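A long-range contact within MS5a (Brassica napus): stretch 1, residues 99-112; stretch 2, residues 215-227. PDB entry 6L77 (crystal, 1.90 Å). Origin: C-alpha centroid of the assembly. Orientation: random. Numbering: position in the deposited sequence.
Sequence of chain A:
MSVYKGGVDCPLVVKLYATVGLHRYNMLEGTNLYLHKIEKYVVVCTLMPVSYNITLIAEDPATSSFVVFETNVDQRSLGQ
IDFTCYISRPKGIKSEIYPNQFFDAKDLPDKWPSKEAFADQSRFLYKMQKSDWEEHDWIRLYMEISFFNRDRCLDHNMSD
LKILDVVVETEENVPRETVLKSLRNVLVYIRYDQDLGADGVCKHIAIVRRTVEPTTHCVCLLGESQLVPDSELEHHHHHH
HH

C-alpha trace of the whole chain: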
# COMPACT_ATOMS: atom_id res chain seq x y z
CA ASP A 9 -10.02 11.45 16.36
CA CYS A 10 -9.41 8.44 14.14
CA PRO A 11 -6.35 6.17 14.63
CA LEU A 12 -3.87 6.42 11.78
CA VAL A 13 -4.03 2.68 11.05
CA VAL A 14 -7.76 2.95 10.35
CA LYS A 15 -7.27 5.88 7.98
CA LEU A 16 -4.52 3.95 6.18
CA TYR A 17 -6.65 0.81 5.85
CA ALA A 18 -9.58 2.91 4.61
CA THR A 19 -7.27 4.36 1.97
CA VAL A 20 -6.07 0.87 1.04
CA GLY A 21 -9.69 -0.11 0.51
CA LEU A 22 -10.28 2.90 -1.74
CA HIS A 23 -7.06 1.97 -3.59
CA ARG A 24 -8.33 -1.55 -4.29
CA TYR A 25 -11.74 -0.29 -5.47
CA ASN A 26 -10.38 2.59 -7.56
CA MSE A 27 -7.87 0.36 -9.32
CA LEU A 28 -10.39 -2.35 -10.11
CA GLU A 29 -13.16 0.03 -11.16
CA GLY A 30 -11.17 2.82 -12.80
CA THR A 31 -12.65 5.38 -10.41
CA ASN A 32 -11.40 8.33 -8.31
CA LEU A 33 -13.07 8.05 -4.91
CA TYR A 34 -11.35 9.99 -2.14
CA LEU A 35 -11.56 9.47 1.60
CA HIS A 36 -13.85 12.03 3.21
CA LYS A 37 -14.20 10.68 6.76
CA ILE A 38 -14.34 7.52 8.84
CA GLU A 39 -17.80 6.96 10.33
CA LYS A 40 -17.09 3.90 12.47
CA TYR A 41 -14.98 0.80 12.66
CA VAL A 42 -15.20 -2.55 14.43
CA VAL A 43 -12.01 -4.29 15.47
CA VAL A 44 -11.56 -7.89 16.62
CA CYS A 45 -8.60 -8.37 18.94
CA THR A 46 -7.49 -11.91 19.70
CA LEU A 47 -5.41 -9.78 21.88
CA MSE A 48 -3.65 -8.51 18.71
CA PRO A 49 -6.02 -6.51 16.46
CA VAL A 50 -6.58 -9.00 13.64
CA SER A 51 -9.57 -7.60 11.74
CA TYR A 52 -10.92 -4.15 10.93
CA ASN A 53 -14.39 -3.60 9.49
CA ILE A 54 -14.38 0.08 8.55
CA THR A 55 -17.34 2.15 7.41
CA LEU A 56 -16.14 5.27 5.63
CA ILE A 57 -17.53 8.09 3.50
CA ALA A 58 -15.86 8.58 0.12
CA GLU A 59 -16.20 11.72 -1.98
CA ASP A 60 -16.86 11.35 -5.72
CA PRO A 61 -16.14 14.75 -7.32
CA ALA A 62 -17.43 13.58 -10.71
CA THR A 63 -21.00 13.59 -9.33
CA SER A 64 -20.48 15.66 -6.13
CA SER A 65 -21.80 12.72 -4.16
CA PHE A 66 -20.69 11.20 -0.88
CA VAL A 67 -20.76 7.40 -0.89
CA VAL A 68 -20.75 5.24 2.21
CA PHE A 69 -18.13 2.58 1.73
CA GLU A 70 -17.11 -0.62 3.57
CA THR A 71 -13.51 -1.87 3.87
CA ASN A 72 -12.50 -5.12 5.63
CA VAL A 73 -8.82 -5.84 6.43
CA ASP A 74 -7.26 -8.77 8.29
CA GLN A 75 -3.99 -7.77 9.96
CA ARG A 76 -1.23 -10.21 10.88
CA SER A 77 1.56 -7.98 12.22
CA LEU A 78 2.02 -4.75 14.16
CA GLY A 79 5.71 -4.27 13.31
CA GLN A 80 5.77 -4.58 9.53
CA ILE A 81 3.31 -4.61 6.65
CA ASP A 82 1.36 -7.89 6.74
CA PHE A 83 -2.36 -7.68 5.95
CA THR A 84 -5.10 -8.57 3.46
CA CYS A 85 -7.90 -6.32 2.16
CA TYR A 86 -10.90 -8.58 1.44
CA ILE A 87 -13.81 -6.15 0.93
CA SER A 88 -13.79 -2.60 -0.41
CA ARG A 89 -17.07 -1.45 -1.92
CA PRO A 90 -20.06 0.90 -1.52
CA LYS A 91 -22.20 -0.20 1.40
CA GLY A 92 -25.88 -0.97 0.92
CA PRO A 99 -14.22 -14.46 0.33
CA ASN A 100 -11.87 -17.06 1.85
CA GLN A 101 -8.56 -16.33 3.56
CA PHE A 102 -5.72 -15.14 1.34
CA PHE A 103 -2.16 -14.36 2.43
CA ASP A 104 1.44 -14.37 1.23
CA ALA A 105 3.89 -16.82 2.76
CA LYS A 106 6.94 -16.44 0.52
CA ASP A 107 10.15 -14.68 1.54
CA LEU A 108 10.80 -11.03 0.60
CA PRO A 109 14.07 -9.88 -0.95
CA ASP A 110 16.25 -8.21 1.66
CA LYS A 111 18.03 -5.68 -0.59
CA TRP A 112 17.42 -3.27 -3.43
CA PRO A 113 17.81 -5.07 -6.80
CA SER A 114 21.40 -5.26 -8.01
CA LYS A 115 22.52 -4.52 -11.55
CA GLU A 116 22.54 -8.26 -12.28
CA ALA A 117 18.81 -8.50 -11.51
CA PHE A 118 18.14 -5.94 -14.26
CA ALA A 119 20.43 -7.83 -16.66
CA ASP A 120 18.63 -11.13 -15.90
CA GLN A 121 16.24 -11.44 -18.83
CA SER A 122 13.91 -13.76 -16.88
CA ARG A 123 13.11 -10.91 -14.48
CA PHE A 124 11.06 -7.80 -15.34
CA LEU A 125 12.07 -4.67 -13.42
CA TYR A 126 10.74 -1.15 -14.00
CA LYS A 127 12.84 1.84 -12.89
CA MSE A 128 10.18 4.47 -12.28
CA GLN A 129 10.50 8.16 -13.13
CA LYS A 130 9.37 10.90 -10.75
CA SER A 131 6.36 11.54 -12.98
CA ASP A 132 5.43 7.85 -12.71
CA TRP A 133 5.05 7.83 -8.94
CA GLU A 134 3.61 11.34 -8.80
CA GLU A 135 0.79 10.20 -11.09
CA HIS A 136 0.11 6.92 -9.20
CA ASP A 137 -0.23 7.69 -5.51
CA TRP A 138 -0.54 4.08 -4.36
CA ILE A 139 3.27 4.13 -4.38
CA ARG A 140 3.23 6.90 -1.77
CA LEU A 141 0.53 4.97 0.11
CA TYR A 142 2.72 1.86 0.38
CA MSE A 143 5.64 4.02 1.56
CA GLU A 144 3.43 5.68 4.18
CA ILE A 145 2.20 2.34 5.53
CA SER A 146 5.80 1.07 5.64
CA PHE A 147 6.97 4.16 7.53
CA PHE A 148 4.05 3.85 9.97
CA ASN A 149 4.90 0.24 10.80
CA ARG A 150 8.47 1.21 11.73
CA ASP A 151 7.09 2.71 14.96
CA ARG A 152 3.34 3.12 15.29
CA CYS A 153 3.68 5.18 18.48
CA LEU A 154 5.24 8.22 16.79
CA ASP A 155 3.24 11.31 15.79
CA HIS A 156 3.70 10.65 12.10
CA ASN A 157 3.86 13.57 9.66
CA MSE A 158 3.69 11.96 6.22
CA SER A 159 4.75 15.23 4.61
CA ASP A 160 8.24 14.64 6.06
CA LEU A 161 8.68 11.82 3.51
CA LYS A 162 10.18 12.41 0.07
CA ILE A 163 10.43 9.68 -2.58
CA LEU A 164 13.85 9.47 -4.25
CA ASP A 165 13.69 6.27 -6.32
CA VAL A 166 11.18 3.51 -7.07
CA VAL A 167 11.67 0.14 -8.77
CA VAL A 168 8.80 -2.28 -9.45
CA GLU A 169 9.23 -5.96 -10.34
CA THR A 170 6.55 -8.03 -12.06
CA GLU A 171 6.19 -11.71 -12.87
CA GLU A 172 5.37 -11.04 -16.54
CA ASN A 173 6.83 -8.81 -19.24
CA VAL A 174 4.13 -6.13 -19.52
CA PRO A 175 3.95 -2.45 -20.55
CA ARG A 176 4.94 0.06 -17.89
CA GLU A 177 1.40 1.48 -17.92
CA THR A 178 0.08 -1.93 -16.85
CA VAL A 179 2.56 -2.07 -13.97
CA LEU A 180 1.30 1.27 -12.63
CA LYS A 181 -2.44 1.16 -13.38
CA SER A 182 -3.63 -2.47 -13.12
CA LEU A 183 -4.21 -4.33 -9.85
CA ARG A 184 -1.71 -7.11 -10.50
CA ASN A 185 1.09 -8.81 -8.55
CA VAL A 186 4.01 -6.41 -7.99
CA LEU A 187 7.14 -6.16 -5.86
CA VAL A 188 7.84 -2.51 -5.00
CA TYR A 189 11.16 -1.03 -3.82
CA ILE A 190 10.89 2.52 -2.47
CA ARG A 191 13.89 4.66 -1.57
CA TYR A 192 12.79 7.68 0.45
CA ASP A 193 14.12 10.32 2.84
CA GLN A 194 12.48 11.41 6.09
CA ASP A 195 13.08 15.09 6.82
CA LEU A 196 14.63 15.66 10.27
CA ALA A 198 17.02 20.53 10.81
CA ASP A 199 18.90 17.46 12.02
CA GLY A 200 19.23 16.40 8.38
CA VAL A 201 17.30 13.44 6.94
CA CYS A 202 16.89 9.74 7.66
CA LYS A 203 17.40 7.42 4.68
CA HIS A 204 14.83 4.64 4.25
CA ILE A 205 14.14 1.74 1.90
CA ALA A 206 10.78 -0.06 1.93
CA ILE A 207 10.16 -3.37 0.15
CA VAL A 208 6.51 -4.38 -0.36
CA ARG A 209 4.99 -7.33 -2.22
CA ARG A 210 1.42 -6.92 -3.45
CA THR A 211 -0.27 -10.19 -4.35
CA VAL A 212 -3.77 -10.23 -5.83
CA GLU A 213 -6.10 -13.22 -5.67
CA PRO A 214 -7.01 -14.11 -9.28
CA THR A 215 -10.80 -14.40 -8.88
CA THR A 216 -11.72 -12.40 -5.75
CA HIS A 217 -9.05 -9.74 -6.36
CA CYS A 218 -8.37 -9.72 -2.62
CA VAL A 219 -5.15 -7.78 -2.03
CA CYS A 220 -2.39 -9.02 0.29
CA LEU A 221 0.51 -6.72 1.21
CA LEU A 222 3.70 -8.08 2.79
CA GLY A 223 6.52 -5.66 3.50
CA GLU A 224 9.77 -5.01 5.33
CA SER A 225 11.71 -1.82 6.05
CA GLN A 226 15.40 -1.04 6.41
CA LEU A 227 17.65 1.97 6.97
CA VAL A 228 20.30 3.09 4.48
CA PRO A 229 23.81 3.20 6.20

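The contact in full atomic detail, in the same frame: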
# COMPACT_ATOMS: atom_id res chain seq x y z
N PRO A 99 -15.45 -13.90 0.90
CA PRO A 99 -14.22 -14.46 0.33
C PRO A 99 -13.36 -15.18 1.38
O PRO A 99 -13.34 -14.78 2.54
CB PRO A 99 -13.49 -13.23 -0.22
CG PRO A 99 -14.06 -12.07 0.53
CD PRO A 99 -15.49 -12.43 0.77
N ASN A 100 -12.67 -16.24 0.95
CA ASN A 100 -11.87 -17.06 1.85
C ASN A 100 -10.53 -16.38 2.15
O ASN A 100 -10.14 -15.40 1.51
CB ASN A 100 -11.65 -18.44 1.26
CG ASN A 100 -12.93 -19.05 0.71
OD1 ASN A 100 -12.98 -19.46 -0.45
ND2 ASN A 100 -13.96 -19.10 1.54
N GLN A 101 -9.82 -16.93 3.13
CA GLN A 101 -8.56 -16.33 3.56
C GLN A 101 -7.54 -16.33 2.42
O GLN A 101 -7.52 -17.23 1.57
CB GLN A 101 -7.99 -17.08 4.77
CG GLN A 101 -6.79 -16.37 5.40
CD GLN A 101 -6.05 -17.22 6.42
OE1 GLN A 101 -6.40 -18.37 6.67
NE2 GLN A 101 -5.01 -16.64 7.03
N PHE A 102 -6.71 -15.30 2.40
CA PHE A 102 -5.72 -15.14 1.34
C PHE A 102 -4.52 -14.40 1.92
O PHE A 102 -4.67 -13.27 2.39
CB PHE A 102 -6.32 -14.37 0.16
CG PHE A 102 -5.33 -14.07 -0.94
CD1 PHE A 102 -4.85 -15.09 -1.75
CD2 PHE A 102 -4.89 -12.78 -1.15
CE1 PHE A 102 -3.94 -14.81 -2.75
CE2 PHE A 102 -4.00 -12.50 -2.16
CZ PHE A 102 -3.52 -13.51 -2.96
N PHE A 103 -3.35 -15.02 1.90
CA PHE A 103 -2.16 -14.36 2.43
C PHE A 103 -0.94 -14.81 1.64
O PHE A 103 -1.01 -15.69 0.79
CB PHE A 103 -1.98 -14.62 3.92
CG PHE A 103 -1.88 -16.08 4.26
CD1 PHE A 103 -0.66 -16.74 4.18
CD2 PHE A 103 -3.00 -16.79 4.63
CE1 PHE A 103 -0.57 -18.09 4.48
CE2 PHE A 103 -2.92 -18.14 4.93
CZ PHE A 103 -1.70 -18.79 4.85
N ASP A 104 0.19 -14.19 1.96
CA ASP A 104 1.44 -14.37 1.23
C ASP A 104 2.45 -14.96 2.20
O ASP A 104 2.73 -14.36 3.25
CB ASP A 104 1.93 -13.03 0.68
CG ASP A 104 3.32 -13.10 0.07
OD1 ASP A 104 3.91 -14.20 -0.03
OD2 ASP A 104 3.84 -12.03 -0.31
N ALA A 105 2.99 -16.13 1.86
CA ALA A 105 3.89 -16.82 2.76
C ALA A 105 5.32 -16.89 2.23
O ALA A 105 6.16 -17.54 2.86
CB ALA A 105 3.37 -18.24 3.03
N LYS A 106 5.62 -16.24 1.12
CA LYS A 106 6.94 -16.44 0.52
C LYS A 106 7.87 -15.29 0.89
O LYS A 106 7.44 -14.14 1.07
CB LYS A 106 6.83 -16.63 -1.00
CG LYS A 106 7.02 -15.40 -1.87
CD LYS A 106 5.69 -14.77 -2.30
CE LYS A 106 4.58 -15.80 -2.54
NZ LYS A 106 3.22 -15.17 -2.35
N ASP A 107 9.15 -15.63 1.06
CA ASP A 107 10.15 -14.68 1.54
C ASP A 107 10.20 -13.44 0.66
O ASP A 107 9.97 -13.49 -0.55
CB ASP A 107 11.53 -15.33 1.58
CG ASP A 107 11.66 -16.41 2.66
OD1 ASP A 107 10.77 -16.50 3.53
OD2 ASP A 107 12.66 -17.16 2.62
N LEU A 108 10.51 -12.27 1.30
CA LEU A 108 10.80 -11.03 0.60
C LEU A 108 12.29 -10.91 0.33
O LEU A 108 13.11 -11.41 1.11
CB LEU A 108 10.37 -9.83 1.44
CG LEU A 108 8.88 -9.52 1.55
CD1 LEU A 108 8.66 -8.49 2.65
CD2 LEU A 108 8.35 -9.02 0.23
N PRO A 109 12.67 -10.25 -0.77
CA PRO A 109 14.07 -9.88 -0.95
C PRO A 109 14.51 -8.91 0.13
O PRO A 109 13.74 -8.07 0.58
CB PRO A 109 14.09 -9.24 -2.35
CG PRO A 109 12.70 -8.87 -2.63
CD PRO A 109 11.82 -9.83 -1.90
N ASP A 110 15.77 -9.03 0.56
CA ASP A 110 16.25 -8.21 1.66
C ASP A 110 17.02 -6.98 1.21
O ASP A 110 17.40 -6.16 2.05
CB ASP A 110 17.11 -9.04 2.61
CG ASP A 110 18.37 -9.56 1.96
OD1 ASP A 110 18.35 -9.82 0.73
OD2 ASP A 110 19.38 -9.71 2.67
N LYS A 111 17.26 -6.81 -0.10
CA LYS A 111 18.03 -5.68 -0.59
C LYS A 111 17.40 -5.15 -1.87
O LYS A 111 16.69 -5.86 -2.59
CB LYS A 111 19.50 -6.03 -0.88
CG LYS A 111 20.27 -6.64 0.28
CD LYS A 111 21.71 -6.93 -0.13
CE LYS A 111 22.37 -7.93 0.80
NZ LYS A 111 22.33 -7.51 2.23
N TRP A 112 17.69 -3.88 -2.14
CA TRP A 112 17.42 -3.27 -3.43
C TRP A 112 17.97 -4.16 -4.55
O TRP A 112 19.02 -4.79 -4.38
CB TRP A 112 18.11 -1.90 -3.50
CG TRP A 112 17.54 -1.00 -4.54
CD1 TRP A 112 17.96 -0.86 -5.84
CD2 TRP A 112 16.44 -0.11 -4.38
NE1 TRP A 112 17.17 0.06 -6.49
CE2 TRP A 112 16.23 0.54 -5.61
CE3 TRP A 112 15.61 0.20 -3.30
CZ2 TRP A 112 15.22 1.48 -5.79
CZ3 TRP A 112 14.61 1.13 -3.48
CH2 TRP A 112 14.42 1.76 -4.72
N THR A 215 -9.36 -14.51 -8.67
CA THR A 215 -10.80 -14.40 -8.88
C THR A 215 -11.44 -13.32 -8.00
O THR A 215 -12.20 -12.48 -8.49
CB THR A 215 -11.48 -15.75 -8.61
OG1 THR A 215 -10.79 -16.77 -9.35
CG2 THR A 215 -12.94 -15.70 -9.04
N THR A 216 -11.15 -13.35 -6.70
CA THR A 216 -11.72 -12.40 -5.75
C THR A 216 -11.07 -11.03 -5.84
O THR A 216 -11.68 -10.04 -5.42
CB THR A 216 -11.54 -12.94 -4.34
OG1 THR A 216 -10.14 -13.05 -4.07
CG2 THR A 216 -12.18 -14.30 -4.18
N HIS A 217 -9.84 -10.96 -6.35
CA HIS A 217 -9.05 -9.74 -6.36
C HIS A 217 -8.80 -9.21 -4.95
O HIS A 217 -8.60 -8.01 -4.76
CB HIS A 217 -9.69 -8.65 -7.23
CG HIS A 217 -9.98 -9.07 -8.63
ND1 HIS A 217 -9.02 -9.63 -9.45
CD2 HIS A 217 -11.11 -9.00 -9.36
CE1 HIS A 217 -9.56 -9.90 -10.63
NE2 HIS A 217 -10.83 -9.53 -10.60
N CYS A 218 -8.83 -10.10 -3.95
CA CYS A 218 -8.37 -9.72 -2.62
C CYS A 218 -6.90 -9.36 -2.70
O CYS A 218 -6.14 -9.95 -3.48
CB CYS A 218 -8.61 -10.86 -1.63
SG CYS A 218 -10.38 -11.26 -1.43
N VAL A 219 -6.49 -8.37 -1.92
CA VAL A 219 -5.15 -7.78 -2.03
C VAL A 219 -4.41 -8.08 -0.73
O VAL A 219 -4.86 -7.68 0.35
CB VAL A 219 -5.21 -6.27 -2.29
CG1 VAL A 219 -3.82 -5.68 -2.21
CG2 VAL A 219 -5.84 -6.00 -3.67
N CYS A 220 -3.27 -8.76 -0.84
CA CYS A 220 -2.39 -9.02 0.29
C CYS A 220 -1.12 -8.19 0.13
O CYS A 220 -0.52 -8.17 -0.96
CB CYS A 220 -2.06 -10.51 0.39
SG CYS A 220 -0.81 -10.85 1.63
N LEU A 221 -0.74 -7.48 1.18
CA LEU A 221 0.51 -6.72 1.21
C LEU A 221 1.43 -7.33 2.26
O LEU A 221 1.02 -7.54 3.41
CB LEU A 221 0.28 -5.24 1.52
CG LEU A 221 -0.52 -4.39 0.52
CD1 LEU A 221 -0.30 -2.91 0.79
CD2 LEU A 221 -0.15 -4.72 -0.91
N LEU A 222 2.67 -7.60 1.87
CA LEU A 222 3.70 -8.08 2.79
C LEU A 222 4.93 -7.22 2.58
O LEU A 222 5.42 -7.10 1.45
CB LEU A 222 4.02 -9.55 2.55
CG LEU A 222 5.11 -10.10 3.47
CD1 LEU A 222 4.62 -10.09 4.90
CD2 LEU A 222 5.51 -11.51 3.05
N GLY A 223 5.46 -6.63 3.65
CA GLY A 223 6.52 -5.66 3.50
C GLY A 223 7.52 -5.71 4.65
O GLY A 223 7.23 -6.18 5.75
N GLU A 224 8.70 -5.17 4.36
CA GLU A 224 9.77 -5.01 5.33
C GLU A 224 10.48 -3.69 5.07
O GLU A 224 10.53 -3.22 3.93
CB GLU A 224 10.78 -6.16 5.25
CG GLU A 224 10.21 -7.48 5.74
CD GLU A 224 11.22 -8.62 5.68
OE1 GLU A 224 12.25 -8.48 4.98
OE2 GLU A 224 10.97 -9.65 6.34
N SER A 225 11.02 -3.10 6.13
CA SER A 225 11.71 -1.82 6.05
C SER A 225 13.14 -1.94 6.53
O SER A 225 13.47 -2.80 7.36
CB SER A 225 10.99 -0.75 6.87
OG SER A 225 9.77 -0.39 6.25
N GLN A 226 14.00 -1.06 6.02
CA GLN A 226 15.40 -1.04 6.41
C GLN A 226 15.91 0.40 6.32
O GLN A 226 15.34 1.23 5.61
CB GLN A 226 16.23 -1.98 5.52
CG GLN A 226 16.20 -1.59 4.05
CD GLN A 226 16.91 -2.59 3.16
OE1 GLN A 226 18.05 -2.37 2.75
NE2 GLN A 226 16.23 -3.69 2.84
N LEU A 227 16.98 0.68 7.05
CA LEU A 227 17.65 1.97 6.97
C LEU A 227 18.85 1.88 6.04
O LEU A 227 19.51 0.84 5.94
CB LEU A 227 18.10 2.46 8.35
CG LEU A 227 17.03 2.74 9.40
CD1 LEU A 227 17.67 3.27 10.66
CD2 LEU A 227 16.01 3.72 8.87
O HOH W 1 -10.08 -14.66 -1.52
O HOH W 2 13.28 -6.69 3.02
O HOH W 3 19.16 -2.35 -0.03

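Residues 99-112, an extended segment without regular secondary structure, run alongside the strand 219-227 in roughly the same direction; the end-to-end directions of the touching parts are 25° apart. Together they bury 639 Å². A single direct hydrogen bond joins them; the rest is side-chain packing and bridging water.

The strand's side chains alternate, so that Cys220, Leu222, Glu224 and Gln226 point toward stretch 1 while Val219 and Leu221 point away. Cys218, just before the strand, also faces stretch 1. Phe102, Asp104 and Leu108 answer from the other side.

Near the start, Pro99 CB lies 3.9 Å from Cys218 SG. Phe102, whose CA-to-CB bond points toward stretch 2, has chi1 at 176° (t), and its ring packs on two cysteines: Phe102 CE2 reaches 3.8 Å from Cys220 CB and 3.6 Å from Cys218 O, while CD2 is 4.2 Å from Cys218 CB. Cys218 O and Cys220 CB approach the ring obliquely. Cysteine suits both places, being small and apolar enough to pack against the ring, which at Cys218 also approaches the carbonyl O. The t rotamer of Cys220 (173°) places SG against the backbone of stretch 1, 3.8 Å from Phe103 CA and 3.5 Å from Asp104 N. The side chain of Phe103 itself points away.

Asp104 is buried, and its charge is provided for. With chi1 at 173° (t), Asp104 OD1 accepts a hydrogen bond from Lys106 N (2.9 Å) and forms a salt bridge with Lys106 NZ (2.6 Å). Lys106 folds back to make the latter, with chi1 and chi2 lying between the usual wells. Asp104 OD2 is hydrogen-bonded elsewhere in the structure. The carboxylate can therefore sit beside a leucine, with Asp104 OD2 3.8 Å from Leu222 CD2.

Leu108 and Leu222 bury the most surface here, 86 and 85 Å². Leu108 adopts the common m,t conformation and Leu222 the equally familiar t,p; Leu108 CD1 lies 4.0 Å from Leu222 CG. Leu108 CD1 is also 3.6 Å from both Gly223 C and Glu224 CG, so the methyl packs on the strand backbone and on the aliphatic part of Glu224.

Glu224 OE1 accepts a bond from water 2 (2.8 Å), which also donates to Pro109 O (2.8 Å). Gln226, chi1 61° (p) and chi2 t, uses both ends of its amide: Gln226 NE2 donates to Asp110 O at 2.8 Å, and OE1 accepts from water 3 (3.0 Å), which in turn accepts from Trp112 N (3.0 Å). An amide suits this place, donating directly to a backbone carbonyl and accepting from the water that links it to a backbone N.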